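Local coordinates for response regulator receiver protein (Paraburkholderia phymatum, PDB 5TE9) that probably works as a receiver-domain response regulator of the CheY type, taking a phosphoryl group on an aspartate to pass on a signal, at residues Pro27-Ile32 with Ile127-Asp132. Sequence-based numbering, arbitrary orientation.
Sequences PTDVMI and ITKPVD
D29 and I32, one turn apart on the first part of helix 27-39, both press against P130, which follows K129 through a cis peptide bond. The carboxylate of D29 is split between two neighbours: OD1 lies 3.4 Å from CB of P130, while OD2 comes within 3.6 Å of CD of K129, the two side chains crossing at about a right angle. Next to it, CD1 of I32 packs on the proline ring, 3.7 Å from CB and slightly farther from CG. The other branch, CG2, stands anti to the backbone N and meets D132, the residue just before helix 133-142, 3.9 Å from its CA and as far from its CB. No direct hydrogen bond joins the segments; instead a water bridges them, donating to O of D29 at 3.0 Å and accepting from N of V131 at 2.9 Å. Just past the helical segment, T33 OG1 adds a hydrogen bond to O of V131. The chain of K129 bends at chi3 (94°), which turns CE; NZ at its tip is modelled in a salt bridge with D77, the predicted phosphorylation site, unmodified here, though the position of NZ is less sure. As modelled, OD2 of D29 and NZ of K129 lie 4.6 Å apart, too far for a salt bridge. A lysine followed by a cis-proline after the last sheet strand is a hallmark of receiver domains, where the lysine reaches the phosphoacceptor aspartate. The carboxylate of D132 caps the start of helix 133-142, its OD2 accepting from N of R135, while V131 packs on F136 and L106. The contact thus joins helix 27-39 to the link between strand 126-128, at the edge of the parallel sheet beside strand 103-107, and helix 133-142.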
loop_
_atom_site.group_PDB
_atom_site.type_symbol
_atom_site.label_atom_id
_atom_site.label_comp_id
_atom_site.label_asym_id
_atom_site.label_seq_id
_atom_site.Cartn_x
_atom_site.Cartn_y
_atom_site.Cartn_z
ATOM N N PRO A 27 17.172 -17.821 -0.000
ATOM C CA PRO A 27 15.926 -18.194 0.679
ATOM C C PRO A 27 15.585 -17.287 1.844
ATOM O O PRO A 27 14.402 -17.043 2.089
ATOM C CB PRO A 27 16.199 -19.632 1.146
ATOM C CG PRO A 27 17.699 -19.734 1.227
ATOM C CD PRO A 27 18.208 -18.866 0.118
ATOM N N THR A 28 16.582 -16.815 2.589
ATOM C CA THR A 28 16.343 -15.812 3.617
ATOM C C THR A 28 15.697 -14.564 3.027
ATOM O O THR A 28 14.720 -14.040 3.576
ATOM C CB THR A 28 17.658 -15.447 4.296
ATOM O OG1 THR A 28 18.083 -16.528 5.132
ATOM C CG2 THR A 28 17.489 -14.178 5.120
ATOM N N ASP A 29 16.228 -14.079 1.901
ATOM C CA ASP A 29 15.713 -12.855 1.294
ATOM C C ASP A 29 14.351 -13.079 0.651
ATOM O O ASP A 29 13.492 -12.186 0.697
ATOM C CB ASP A 29 16.715 -12.304 0.281
ATOM C CG ASP A 29 17.940 -11.713 0.948
ATOM O OD1 ASP A 29 17.782 -11.071 2.008
ATOM O OD2 ASP A 29 19.057 -11.894 0.424
ATOM N N VAL A 30 14.122 -14.261 0.060
ATOM C CA VAL A 30 12.775 -14.577 -0.421
ATOM C C VAL A 30 11.794 -14.602 0.744
ATOM O O VAL A 30 10.642 -14.158 0.624
ATOM C CB VAL A 30 12.767 -15.910 -1.191
ATOM C CG1 VAL A 30 11.352 -16.460 -1.291
ATOM C CG2 VAL A 30 13.355 -15.724 -2.575
ATOM N N MET A 31 12.243 -15.108 1.896
ATOM C CA MET A 31 11.387 -15.178 3.074
ATOM C C MET A 31 10.960 -13.783 3.528
ATOM O O MET A 31 9.795 -13.568 3.870
ATOM C CB MET A 31 12.118 -15.923 4.193
ATOM C CG MET A 31 11.259 -16.944 4.918
ATOM S SD MET A 31 10.050 -17.705 3.819
ATOM C CE MET A 31 8.566 -17.541 4.817
ATOM N N ILE A 32 11.887 -12.823 3.506
ATOM C CA ILE A 32 11.591 -11.452 3.917
ATOM C C ILE A 32 10.491 -10.842 3.054
ATOM O O ILE A 32 9.576 -10.178 3.560
ATOM C CB ILE A 32 12.878 -10.610 3.877
ATOM C CG1 ILE A 32 13.810 -11.042 5.008
ATOM C CG2 ILE A 32 12.558 -9.114 3.922
ATOM C CD1 ILE A 32 15.247 -10.657 4.786
ATOM N N ILE A 127 16.961 -1.119 -6.385
ATOM C CA ILE A 127 16.808 -0.969 -4.946
ATOM C C ILE A 127 17.692 -1.991 -4.263
ATOM O O ILE A 127 17.961 -3.071 -4.796
ATOM C CB ILE A 127 15.362 -1.128 -4.430
ATOM C CG1 ILE A 127 14.849 -2.530 -4.678
ATOM C CG2 ILE A 127 14.419 -0.098 -5.021
ATOM C CD1 ILE A 127 13.854 -2.941 -3.635
ATOM N N THR A 128 18.153 -1.632 -3.075
ATOM C CA THR A 128 18.993 -2.521 -2.305
ATOM C C THR A 128 18.146 -3.625 -1.698
ATOM O O THR A 128 16.993 -3.412 -1.314
ATOM C CB THR A 128 19.713 -1.725 -1.233
ATOM O OG1 THR A 128 20.303 -0.581 -1.861
ATOM C CG2 THR A 128 20.808 -2.549 -0.594
ATOM N N LYS A 129 18.688 -4.806 -1.668
ATOM C CA LYS A 129 17.933 -5.870 -1.050
ATOM C C LYS A 129 18.289 -5.945 0.429
ATOM O O LYS A 129 19.323 -5.420 0.855
ATOM C CB LYS A 129 18.216 -7.183 -1.772
ATOM C CG LYS A 129 19.438 -7.869 -1.316
ATOM C CD LYS A 129 19.526 -9.238 -1.938
ATOM C CE LYS A 129 20.350 -9.203 -3.204
ATOM N NZ LYS A 129 20.935 -10.537 -3.493
ATOM N N PRO A 130 17.449 -6.580 1.260
ATOM C CA PRO A 130 16.249 -7.347 0.920
ATOM C C PRO A 130 15.061 -6.460 0.673
ATOM O O PRO A 130 15.064 -5.305 1.051
ATOM C CB PRO A 130 16.029 -8.212 2.152
ATOM C CG PRO A 130 16.513 -7.356 3.258
ATOM C CD PRO A 130 17.673 -6.550 2.715
ATOM N N VAL A 131 14.048 -7.024 0.032
ATOM C CA VAL A 131 12.839 -6.285 -0.295
ATOM C C VAL A 131 11.838 -6.589 0.811
ATOM O O VAL A 131 10.972 -7.456 0.697
ATOM C CB VAL A 131 12.307 -6.643 -1.677
ATOM C CG1 VAL A 131 10.949 -5.947 -1.907
ATOM C CG2 VAL A 131 13.327 -6.240 -2.718
ATOM N N ASP A 132 11.953 -5.844 1.907
ATOM C CA ASP A 132 10.886 -5.775 2.890
ATOM C C ASP A 132 9.813 -4.811 2.388
ATOM O O ASP A 132 9.889 -4.284 1.280
ATOM C CB ASP A 132 11.449 -5.353 4.244
ATOM C CG ASP A 132 11.773 -3.890 4.292
ATOM O OD1 ASP A 132 11.559 -3.270 5.357
ATOM O OD2 ASP A 132 12.203 -3.356 3.246
HETATM O O HOH W 1 13.971 -9.737 -1.042
#